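Local coordinates for protein 4'-phospho-dehydrooxetanocin synthase (Bacillus megaterium, PDB 5UL3) that catalyses the cobalamin-dependent radical SAM ring contraction of dAMP to an oxetane aldehyde in the biosynthesis of oxetanocin A, at residues 473-478 with 487-492; 491-496 with 531-536; 659-664 with 691-696; 459-464 with 512-517. All blocks are in the same frame, centred on the assembly; numbering follows the deposited sequence. Where two conformers were deposited one is given.

Interaction 1 of 4, residues 473-478 with 487-492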
# COMPACT_ATOMS: atom_id res chain seq x y z
N PHE A 473 2.50 -13.93 7.68
CA PHE A 473 2.43 -15.35 8.04
C PHE A 473 0.97 -15.76 8.09
O PHE A 473 0.19 -15.19 8.86
CB PHE A 473 3.11 -15.62 9.39
CG PHE A 473 3.57 -17.06 9.54
CD1 PHE A 473 2.73 -18.02 10.07
CD2 PHE A 473 4.84 -17.44 9.12
CE1 PHE A 473 3.15 -19.35 10.18
CE2 PHE A 473 5.27 -18.76 9.24
CZ PHE A 473 4.42 -19.71 9.78
N ILE A 474 0.60 -16.72 7.25
CA ILE A 474 -0.79 -17.17 7.21
C ILE A 474 -0.81 -18.58 7.78
O ILE A 474 -0.57 -19.54 7.06
CB ILE A 474 -1.34 -17.14 5.78
CG1 ILE A 474 -1.09 -15.78 5.12
CG2 ILE A 474 -2.82 -17.42 5.79
CD1 ILE A 474 -1.23 -15.83 3.59
N MET A 475 -1.07 -18.68 9.09
CA MET A 475 -0.95 -19.95 9.81
C MET A 475 -1.94 -20.99 9.27
O MET A 475 -1.56 -22.13 8.98
CB MET A 475 -1.18 -19.70 11.30
CG MET A 475 -1.31 -20.99 12.17
SD MET A 475 0.25 -21.88 12.23
CE MET A 475 1.23 -20.77 13.25
N PHE A 476 -3.20 -20.60 9.14
CA PHE A 476 -4.29 -21.50 8.78
C PHE A 476 -4.71 -21.30 7.32
O PHE A 476 -4.82 -20.16 6.86
CB PHE A 476 -5.50 -21.26 9.69
CG PHE A 476 -5.21 -21.43 11.16
CD1 PHE A 476 -5.11 -22.71 11.71
CD2 PHE A 476 -5.07 -20.33 11.99
CE1 PHE A 476 -4.87 -22.88 13.07
CE2 PHE A 476 -4.82 -20.49 13.35
CZ PHE A 476 -4.73 -21.77 13.89
N ASP A 477 -4.93 -22.40 6.60
CA ASP A 477 -5.57 -22.27 5.29
C ASP A 477 -6.53 -23.43 5.09
O ASP A 477 -6.34 -24.52 5.65
CB ASP A 477 -4.56 -22.19 4.13
CG ASP A 477 -3.85 -23.50 3.84
OD1 ASP A 477 -3.09 -23.97 4.71
OD2 ASP A 477 -4.00 -24.04 2.71
N GLN A 478 -7.57 -23.18 4.29
CA GLN A 478 -8.75 -24.03 4.29
C GLN A 478 -8.49 -25.40 3.69
O GLN A 478 -9.21 -26.35 4.02
CB GLN A 478 -9.89 -23.33 3.53
CG GLN A 478 -10.51 -22.14 4.28
CD GLN A 478 -9.77 -20.81 4.06
OE1 GLN A 478 -8.68 -20.77 3.49
NE2 GLN A 478 -10.39 -19.73 4.50
N LYS A 487 2.19 -27.95 13.10
CA LYS A 487 3.39 -28.27 13.87
C LYS A 487 4.64 -27.76 13.18
O LYS A 487 5.54 -27.23 13.83
CB LYS A 487 3.48 -29.78 14.09
CG LYS A 487 2.33 -30.34 14.90
CD LYS A 487 2.57 -31.82 15.26
CE LYS A 487 1.51 -32.34 16.21
NZ LYS A 487 1.75 -33.76 16.62
N GLU A 488 4.72 -27.93 11.85
CA GLU A 488 5.86 -27.42 11.10
C GLU A 488 5.94 -25.90 11.21
O GLU A 488 7.03 -25.33 11.36
CB GLU A 488 5.76 -27.84 9.64
CG GLU A 488 5.91 -29.35 9.40
CD GLU A 488 5.23 -29.81 8.11
OE1 GLU A 488 4.96 -28.97 7.23
OE2 GLU A 488 4.96 -31.03 7.98
N ASN A 489 4.79 -25.23 11.13
CA ASN A 489 4.77 -23.77 11.27
C ASN A 489 5.26 -23.33 12.65
O ASN A 489 6.07 -22.40 12.76
CB ASN A 489 3.35 -23.26 11.04
CG ASN A 489 3.04 -23.09 9.57
OD1 ASN A 489 3.94 -23.15 8.73
ND2 ASN A 489 1.78 -22.87 9.25
N LEU A 490 4.74 -23.96 13.70
CA LEU A 490 5.12 -23.60 15.06
C LEU A 490 6.62 -23.79 15.27
O LEU A 490 7.28 -22.93 15.88
CB LEU A 490 4.32 -24.43 16.06
CG LEU A 490 2.81 -24.18 16.13
CD1 LEU A 490 2.15 -25.30 16.93
CD2 LEU A 490 2.52 -22.81 16.77
N ASP A 491 7.17 -24.92 14.79
CA ASP A 491 8.61 -25.15 14.85
C ASP A 491 9.38 -24.03 14.16
O ASP A 491 10.34 -23.48 14.72
CB ASP A 491 8.96 -26.49 14.20
CG ASP A 491 8.57 -27.68 15.06
OD1 ASP A 491 8.21 -27.49 16.24
OD2 ASP A 491 8.63 -28.82 14.53
N PHE A 492 9.00 -23.70 12.93
CA PHE A 492 9.61 -22.59 12.20
C PHE A 492 9.59 -21.30 13.02
O PHE A 492 10.61 -20.61 13.15
CB PHE A 492 8.89 -22.39 10.86
CG PHE A 492 9.33 -21.15 10.10
CD1 PHE A 492 10.40 -21.20 9.22
CD2 PHE A 492 8.64 -19.96 10.24
CE1 PHE A 492 10.79 -20.07 8.50
CE2 PHE A 492 9.03 -18.82 9.52
CZ PHE A 492 10.11 -18.89 8.65

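Interaction 2 of 4, residues 491-496 with 531-536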
# COMPACT_ATOMS: atom_id res chain seq x y z
N ASP A 491 7.17 -24.92 14.79
CA ASP A 491 8.61 -25.15 14.85
C ASP A 491 9.38 -24.03 14.16
O ASP A 491 10.34 -23.48 14.72
CB ASP A 491 8.96 -26.49 14.20
CG ASP A 491 8.57 -27.68 15.06
OD1 ASP A 491 8.21 -27.49 16.24
OD2 ASP A 491 8.63 -28.82 14.53
N PHE A 492 9.00 -23.70 12.93
CA PHE A 492 9.61 -22.59 12.20
C PHE A 492 9.59 -21.30 13.02
O PHE A 492 10.61 -20.61 13.15
CB PHE A 492 8.89 -22.39 10.86
CG PHE A 492 9.33 -21.15 10.10
CD1 PHE A 492 10.40 -21.20 9.22
CD2 PHE A 492 8.64 -19.96 10.24
CE1 PHE A 492 10.79 -20.07 8.50
CE2 PHE A 492 9.03 -18.82 9.52
CZ PHE A 492 10.11 -18.89 8.65
N LEU A 493 8.41 -20.94 13.54
CA LEU A 493 8.23 -19.69 14.26
C LEU A 493 9.00 -19.63 15.57
O LEU A 493 9.31 -18.53 16.04
CB LEU A 493 6.74 -19.46 14.53
CG LEU A 493 5.92 -19.20 13.26
CD1 LEU A 493 4.49 -19.42 13.57
CD2 LEU A 493 6.15 -17.76 12.76
N GLU A 494 9.32 -20.77 16.16
CA GLU A 494 10.11 -20.84 17.39
C GLU A 494 11.61 -20.85 17.14
O GLU A 494 12.38 -20.82 18.10
CB GLU A 494 9.70 -22.08 18.20
CG GLU A 494 8.33 -21.93 18.83
CD GLU A 494 7.72 -23.24 19.29
OE1 GLU A 494 8.49 -24.15 19.68
OE2 GLU A 494 6.48 -23.36 19.24
N ARG A 495 12.06 -20.87 15.88
CA ARG A 495 13.50 -20.91 15.62
C ARG A 495 14.17 -19.63 16.10
O ARG A 495 13.67 -18.52 15.86
CB ARG A 495 13.77 -21.14 14.14
CG ARG A 495 13.49 -22.58 13.74
CD ARG A 495 13.90 -22.87 12.34
NE ARG A 495 15.34 -22.77 12.15
CZ ARG A 495 15.97 -23.23 11.07
NH1 ARG A 495 15.28 -23.81 10.11
NH2 ARG A 495 17.29 -23.10 10.96
N THR A 496 15.30 -19.78 16.80
CA THR A 496 16.07 -18.66 17.31
C THR A 496 17.38 -18.46 16.55
O THR A 496 18.20 -17.63 16.95
CB THR A 496 16.33 -18.84 18.81
OG1 THR A 496 16.96 -20.11 19.05
CG2 THR A 496 15.01 -18.79 19.57
N LYS A 531 15.92 -14.01 19.73
CA LYS A 531 14.47 -13.93 19.69
C LYS A 531 13.90 -14.86 18.63
O LYS A 531 14.47 -14.98 17.54
CB LYS A 531 14.02 -12.51 19.40
CG LYS A 531 14.62 -11.48 20.34
CD LYS A 531 13.70 -10.29 20.50
CE LYS A 531 13.88 -9.65 21.87
NZ LYS A 531 13.71 -10.65 22.98
N PRO A 532 12.79 -15.53 18.91
CA PRO A 532 12.19 -16.42 17.91
C PRO A 532 11.53 -15.63 16.79
O PRO A 532 11.18 -14.46 16.92
CB PRO A 532 11.16 -17.23 18.71
CG PRO A 532 10.92 -16.45 19.96
CD PRO A 532 12.14 -15.65 20.24
N VAL A 533 11.35 -16.34 15.66
CA VAL A 533 10.82 -15.71 14.46
C VAL A 533 9.45 -15.10 14.71
O VAL A 533 9.13 -14.03 14.17
CB VAL A 533 10.77 -16.73 13.30
CG1 VAL A 533 10.01 -16.15 12.11
CG2 VAL A 533 12.19 -17.12 12.89
N TYR A 534 8.61 -15.74 15.54
CA TYR A 534 7.26 -15.20 15.71
C TYR A 534 7.26 -13.78 16.24
O TYR A 534 6.26 -13.08 16.08
CB TYR A 534 6.39 -16.10 16.61
CG TYR A 534 6.83 -16.26 18.06
CD1 TYR A 534 6.68 -15.23 18.98
CD2 TYR A 534 7.33 -17.49 18.51
CE1 TYR A 534 7.07 -15.40 20.33
CE2 TYR A 534 7.70 -17.67 19.86
CZ TYR A 534 7.58 -16.62 20.75
OH TYR A 534 7.97 -16.80 22.06
N THR A 535 8.37 -13.31 16.82
CA THR A 535 8.41 -11.93 17.31
C THR A 535 8.30 -10.90 16.19
O THR A 535 7.96 -9.75 16.48
CB THR A 535 9.69 -11.67 18.14
OG1 THR A 535 10.87 -11.86 17.33
CG2 THR A 535 9.76 -12.59 19.36
N ILE A 536 8.54 -11.25 14.93
CA ILE A 536 8.42 -10.28 13.84
C ILE A 536 7.22 -10.57 12.92
O ILE A 536 7.11 -9.96 11.84
CB ILE A 536 9.73 -10.17 13.04
CG1 ILE A 536 10.07 -11.51 12.38
CG2 ILE A 536 10.87 -9.71 13.94
CD1 ILE A 536 11.08 -11.38 11.25
O HOH W 1 15.32 -16.20 15.26

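Interaction 3 of 4, residues 659-664 with 691-696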
# COMPACT_ATOMS: atom_id res chain seq x y z
N SER A 659 5.89 -27.07 28.98
CA SER A 659 6.17 -27.14 30.41
C SER A 659 7.18 -26.08 30.83
O SER A 659 7.00 -25.41 31.84
CB SER A 659 6.65 -28.54 30.78
OG SER A 659 6.65 -28.72 32.18
N ASP A 660 8.25 -25.90 30.04
CA ASP A 660 9.20 -24.83 30.30
C ASP A 660 8.52 -23.47 30.32
O ASP A 660 8.77 -22.64 31.20
CB ASP A 660 10.31 -24.84 29.24
CG ASP A 660 11.36 -25.89 29.51
OD1 ASP A 660 11.24 -26.60 30.53
OD2 ASP A 660 12.30 -26.00 28.69
N PHE A 661 7.65 -23.21 29.33
CA PHE A 661 6.98 -21.92 29.25
C PHE A 661 6.07 -21.70 30.45
O PHE A 661 6.10 -20.64 31.08
CB PHE A 661 6.19 -21.84 27.94
CG PHE A 661 5.36 -20.60 27.80
CD1 PHE A 661 5.92 -19.41 27.37
CD2 PHE A 661 4.00 -20.63 28.09
CE1 PHE A 661 5.15 -18.27 27.25
CE2 PHE A 661 3.22 -19.50 27.96
CZ PHE A 661 3.80 -18.31 27.54
N LEU A 662 5.24 -22.70 30.78
CA LEU A 662 4.36 -22.58 31.94
C LEU A 662 5.15 -22.39 33.22
O LEU A 662 4.74 -21.62 34.10
CB LEU A 662 3.46 -23.82 32.05
CG LEU A 662 2.46 -23.99 30.92
CD1 LEU A 662 1.57 -25.23 31.10
CD2 LEU A 662 1.63 -22.74 30.81
N ARG A 663 6.28 -23.08 33.35
CA ARG A 663 7.10 -22.94 34.55
C ARG A 663 7.72 -21.55 34.63
O ARG A 663 7.80 -20.96 35.71
CB ARG A 663 8.17 -24.03 34.59
CG ARG A 663 9.08 -23.96 35.80
CD ARG A 663 10.04 -25.13 35.84
NE ARG A 663 10.94 -25.14 34.69
CZ ARG A 663 12.09 -24.48 34.64
NH1 ARG A 663 12.49 -23.76 35.68
NH2 ARG A 663 12.85 -24.54 33.55
N MET A 664 8.15 -21.01 33.49
CA MET A 664 8.67 -19.65 33.47
C MET A 664 7.63 -18.63 33.92
O MET A 664 7.99 -17.56 34.41
CB MET A 664 9.17 -19.31 32.07
CG MET A 664 9.88 -17.97 31.96
SD MET A 664 10.11 -17.46 30.25
CE MET A 664 8.40 -17.31 29.71
N THR A 691 -10.13 -21.75 27.31
CA THR A 691 -10.46 -21.15 28.60
C THR A 691 -9.34 -21.39 29.61
O THR A 691 -9.01 -20.50 30.41
CB THR A 691 -11.78 -21.73 29.13
OG1 THR A 691 -12.87 -21.31 28.30
CG2 THR A 691 -12.04 -21.26 30.55
N ASN A 692 -8.73 -22.57 29.56
CA ASN A 692 -7.65 -22.89 30.48
C ASN A 692 -6.42 -22.04 30.17
O ASN A 692 -5.79 -21.49 31.08
CB ASN A 692 -7.31 -24.38 30.38
CG ASN A 692 -6.80 -24.94 31.69
OD1 ASN A 692 -5.73 -25.55 31.75
ND2 ASN A 692 -7.56 -24.71 32.75
N TRP A 693 -6.07 -21.93 28.89
CA TRP A 693 -4.92 -21.11 28.52
C TRP A 693 -5.16 -19.64 28.84
O TRP A 693 -4.21 -18.92 29.16
CB TRP A 693 -4.63 -21.29 27.03
CG TRP A 693 -3.29 -20.80 26.65
CD1 TRP A 693 -2.99 -19.63 25.99
CD2 TRP A 693 -2.05 -21.45 26.92
NE1 TRP A 693 -1.63 -19.53 25.83
CE2 TRP A 693 -1.03 -20.63 26.38
CE3 TRP A 693 -1.69 -22.64 27.55
CZ2 TRP A 693 0.31 -20.97 26.46
CZ3 TRP A 693 -0.36 -22.98 27.63
CH2 TRP A 693 0.63 -22.15 27.09
N GLN A 694 -6.41 -19.19 28.76
CA GLN A 694 -6.73 -17.80 29.05
C GLN A 694 -6.35 -17.40 30.47
O GLN A 694 -6.14 -16.21 30.73
CB GLN A 694 -8.22 -17.56 28.81
CG GLN A 694 -8.67 -16.11 29.04
CD GLN A 694 -10.14 -15.90 28.74
OE1 GLN A 694 -11.01 -16.53 29.34
NE2 GLN A 694 -10.43 -14.99 27.80
N LEU A 695 -6.23 -18.36 31.39
CA LEU A 695 -5.74 -18.05 32.73
C LEU A 695 -4.32 -17.48 32.69
O LEU A 695 -3.93 -16.74 33.61
CB LEU A 695 -5.77 -19.32 33.60
CG LEU A 695 -7.16 -19.90 33.83
CD1 LEU A 695 -7.03 -21.26 34.51
CD2 LEU A 695 -7.99 -18.95 34.70
N ILE A 696 -3.54 -17.79 31.66
CA ILE A 696 -2.22 -17.18 31.55
C ILE A 696 -2.34 -15.73 31.11
O ILE A 696 -1.61 -14.86 31.60
CB ILE A 696 -1.32 -17.98 30.59
CG1 ILE A 696 -1.30 -19.46 31.00
CG2 ILE A 696 0.09 -17.42 30.60
CD1 ILE A 696 -0.65 -20.32 29.97

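Interaction 4 of 4, residues 459-464 with 512-517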
# COMPACT_ATOMS: atom_id res chain seq x y z
N LEU A 459 15.83 -14.23 6.30
CA LEU A 459 15.66 -13.37 7.48
C LEU A 459 17.00 -13.13 8.16
O LEU A 459 17.26 -12.03 8.67
CB LEU A 459 14.68 -14.01 8.47
CG LEU A 459 13.26 -14.26 7.96
CD1 LEU A 459 12.40 -14.89 9.08
CD2 LEU A 459 12.64 -12.98 7.42
N ARG A 460 17.85 -14.14 8.18
CA ARG A 460 19.20 -14.02 8.74
C ARG A 460 20.00 -12.95 8.00
O ARG A 460 20.65 -12.09 8.62
CB ARG A 460 19.87 -15.39 8.65
CG ARG A 460 21.13 -15.59 9.46
CD ARG A 460 21.67 -17.02 9.30
NE ARG A 460 20.85 -18.04 9.96
CZ ARG A 460 20.86 -19.33 9.65
NH1 ARG A 460 21.65 -19.78 8.68
NH2 ARG A 460 20.09 -20.17 10.31
N LEU A 461 19.99 -12.99 6.66
CA LEU A 461 20.77 -12.05 5.87
C LEU A 461 20.27 -10.61 6.03
O LEU A 461 21.07 -9.69 6.22
CB LEU A 461 20.74 -12.47 4.39
CG LEU A 461 21.44 -13.80 4.11
CD1 LEU A 461 21.04 -14.39 2.74
CD2 LEU A 461 22.97 -13.62 4.18
N VAL A 462 18.95 -10.41 5.95
CA VAL A 462 18.43 -9.04 6.04
C VAL A 462 18.63 -8.48 7.44
O VAL A 462 19.04 -7.33 7.61
CB VAL A 462 16.96 -8.97 5.61
CG1 VAL A 462 16.41 -7.54 5.83
CG2 VAL A 462 16.82 -9.37 4.11
N SER A 463 18.34 -9.29 8.46
CA SER A 463 18.48 -8.78 9.83
C SER A 463 19.94 -8.49 10.17
O SER A 463 20.23 -7.49 10.86
CB SER A 463 17.86 -9.75 10.84
OG SER A 463 18.50 -11.01 10.84
N ALA A 464 20.89 -9.28 9.65
CA ALA A 464 22.30 -9.02 9.90
C ALA A 464 22.75 -7.68 9.35
O ALA A 464 23.73 -7.12 9.84
CB ALA A 464 23.17 -10.16 9.32
N GLU A 512 32.47 -13.41 2.33
CA GLU A 512 32.77 -13.96 3.65
C GLU A 512 31.56 -13.85 4.56
O GLU A 512 31.23 -14.80 5.29
CB GLU A 512 33.97 -13.24 4.26
CG GLU A 512 35.30 -13.48 3.54
CD GLU A 512 36.46 -12.67 4.12
OE1 GLU A 512 36.22 -11.61 4.74
OE2 GLU A 512 37.62 -13.11 3.97
N LEU A 513 30.89 -12.70 4.54
CA LEU A 513 29.68 -12.53 5.34
C LEU A 513 28.61 -13.53 4.92
O LEU A 513 27.99 -14.18 5.77
CB LEU A 513 29.16 -11.10 5.19
CG LEU A 513 27.83 -10.82 5.90
CD1 LEU A 513 27.98 -11.06 7.39
CD2 LEU A 513 27.37 -9.39 5.60
N TYR A 514 28.39 -13.65 3.61
CA TYR A 514 27.42 -14.61 3.08
C TYR A 514 27.74 -16.03 3.54
O TYR A 514 26.87 -16.74 4.04
CB TYR A 514 27.40 -14.53 1.56
CG TYR A 514 26.39 -15.42 0.89
CD1 TYR A 514 25.05 -15.05 0.80
CD2 TYR A 514 26.77 -16.63 0.30
CE1 TYR A 514 24.12 -15.86 0.17
CE2 TYR A 514 25.85 -17.44 -0.33
CZ TYR A 514 24.53 -17.06 -0.39
OH TYR A 514 23.62 -17.87 -1.02
N ASP A 515 28.99 -16.46 3.36
CA ASP A 515 29.35 -17.83 3.71
C ASP A 515 29.16 -18.09 5.20
O ASP A 515 28.68 -19.16 5.59
CB ASP A 515 30.79 -18.12 3.29
CG ASP A 515 30.94 -18.33 1.79
OD1 ASP A 515 29.95 -18.73 1.15
OD2 ASP A 515 32.04 -18.09 1.26
N LYS A 516 29.52 -17.12 6.04
CA LYS A 516 29.40 -17.32 7.48
C LYS A 516 27.94 -17.40 7.92
O LYS A 516 27.59 -18.22 8.77
CB LYS A 516 30.14 -16.22 8.22
CG LYS A 516 31.65 -16.45 8.31
CD LYS A 516 32.35 -15.23 8.90
CE LYS A 516 33.86 -15.41 8.97
NZ LYS A 516 34.27 -16.24 10.14
N LEU A 517 27.07 -16.56 7.34
CA LEU A 517 25.66 -16.62 7.73
C LEU A 517 24.96 -17.87 7.22
O LEU A 517 23.97 -18.30 7.82
CB LEU A 517 24.93 -15.36 7.26
CG LEU A 517 25.29 -14.11 8.08
CD1 LEU A 517 24.75 -12.85 7.41
CD2 LEU A 517 24.75 -14.24 9.48

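Interaction 1 of 4, residues 473-478 with 487-492
With CG anti to the backbone N (chi1 -156°), the ring of Phe473 reaches out to helix 484-493, where Asn489, its own CG anti to the carbonyl carbon, meets it. The ring's far corner does the touching: CZ of Phe473 is 3.6 Å from OD1 of Asn489, while CB of Asn489 lies at the ring's edge, in its plane. The amide is turned steeply against the ring, the two planes 71° apart. At the next corner of the ring, CE2 of Phe473 is 3.7 Å from CD2 of Phe492. These two rings are nearly parallel, at 18°, but slid so far past each other that the centroids are 6.0 Å apart and hardly any face is shared.

Phe473 closes the last parallel strand of the partial TIM barrel of the AdoMet radical domain, and the chain then loops round into helix 484-493, so the contact lays a barrel helix back against the end of its preceding strand. Phe473 is also a close neighbour of Glu436, which binds S-adenosylmethionine.

Met475 comes at the amide from the loop. Its chain, bent at chi2, which places SD, and again at chi3, which places CE, slides past Asn489 in the opposite direction, and ND2 of Asn489 gives SD of Met475 a weak hydrogen bond of 3.5 Å. Stronger partners hold the amide: Gln442 OE1 accepts from ND2, and the backbone N of Gly438 donates to OD1, which together fix its rotation in a buried setting. Beyond it, CE of Met475 packs loosely on CD2 of Leu490, 4.3 Å away.

Interaction 2 of 4, residues 491-496 with 531-536
The carbonyl oxygen of Leu493, at the end of helix 484-493, takes a hydrogen bond of 2.9 Å from the backbone N of Tyr534, whose N-H arrives in the carbonyl plane on a lone pair. Carbon crowds round the same oxygen: CD2 of Tyr534 is 3.3 Å from O of Leu493, and CB of Pro532 is 3.5 Å from it. Two residues on, O of Arg495 accepts a weak bond from N of Val533 (3.2 Å) and a CA-H contact from Pro532. A water lies within hydrogen-bonding distance of both O of Arg495 and O of Lys531, though with more acceptors around it than protons to give.

Apolar contacts complete the join. CG1 of Val533, anti to its backbone N (chi1 171°), reaches CE2 of Phe492 at 3.8 Å, and CB of Leu493 meets CB of Tyr534 at 4.0 Å as the two side chains pass obliquely. One face of the Tyr534 ring carries CG of Pro532, offset toward the rim.

The contact thus ties the exit of a helix in the radical SAM domain to a later loop. Helix 620-648 lies alongside, with His638 stacked on Tyr534; Phe492 leans on helix 452-464, and Val533 touches Ile471 of strand 470-473.

Interaction 3 of 4, residues 659-664 with 691-696
The ring of Phe661 meets the six-membered ring of Trp693 rim to rim, and CD1 of Ile696 lies over one face of the indole, near its rim. Neither aromatic covers the other's face: the planes are only 16° apart, but the centroids are 5.8 Å apart and the touching atoms are CE2 of Phe661 and CZ2 of Trp693, at 3.6 Å. At the edge of the Phe661 ring, near its plane, sits the same CD1 of Ile696.

This is helix-to-helix packing in the C-terminal helix bundle, far from the cofactors. The axes of the two short segments come no closer than 12.4 Å and run at 46°, so large side chains bridge a wide gap. Phe661 spans it because CG stands anti to the backbone N (chi1 175°), and Trp693 has the same arrangement. Helix 620-648 packs against both: Tyr643 and Phe639 bring further rings to Trp693 and Phe661 respectively, and NE1 of Trp693 donates to O of Ile636, satisfying the buried indole N-H.

Leu662 completes the contact, its CD2 lying 3.8 Å from CZ3 of Trp693. That methyl also presses on Ile696, the two side chains crossing at about a right angle, with CD2 of Leu662 only 3.4 Å from CD1 of Ile696, tighter than usual carbon contact.

Interaction 4 of 4, residues 459-464 with 512-517
One polar bond crosses this contact: NH1 of Arg460 donates to the carbonyl oxygen of Leu517, 2.9 Å away, with an N-H...O angle of 152°. The donor lies nearly along the C=O axis, and the oxygen sits near the edge of the guanidinium, tilted slightly out of its plane. Arg460 gets there with CG anti to the backbone N (chi1 -165°) and a bend at chi3 that puts NE to one side. CD of Arg460 also comes close, 3.0 Å from O of Leu517. NH2 of Arg460 donates to O of Asp497, and the guanidinium therefore links helix 510-519 to the loop after helix 484-493. Its charge is buried, and two backbone carbonyls would help to stabilise it.

The rest is hydrocarbon, centred on Leu517. Its two methyls divide the work. CD1 of Leu517 meets CB of Ala464 at 3.7 Å and CD2 of Leu461 at 3.8 Å, while CD2 of Leu517 lies against the aliphatic part of Arg460, 3.9 Å from CG. Arg460 and Leu517 run past each other in opposite directions. Leu461 also touches the ring of Tyr514, CD2 of Leu461 being 4.2 Å from CD1 of Tyr514; that ring is packed in turn against helix 410-426.

The segment axes approach to 10.6 Å at 132° between their directions, closer to antiparallel than parallel. The arrangement is plain helix-on-helix packing within the radical SAM core, away from the cofactor and substrate sites, with helix 452-464, which precedes the last parallel strand of the partial TIM barrel, bearing a further helix, 510-519.

From the N terminus, helix 452-464 comes first, then strand 470-473, helix 484-493 and helix 510-519. Interaction 1 closes a short loop, strand end to following helix, and lies wholly within the longer loop that interaction 4 closes. Interaction 2 starts on the helix where interaction 1 ends and closes beyond interaction 4, so 2 and 4 cross along the chain. Leu493 packs on both Phe473 and Met475, joining interactions 1 and 2 directly, and Val533 touches Leu459, joining 2 to 4. Interaction 3 follows later in the C-terminal helix bundle, its centre about 19 Å from that of interaction 2; helix 620-648 borders both.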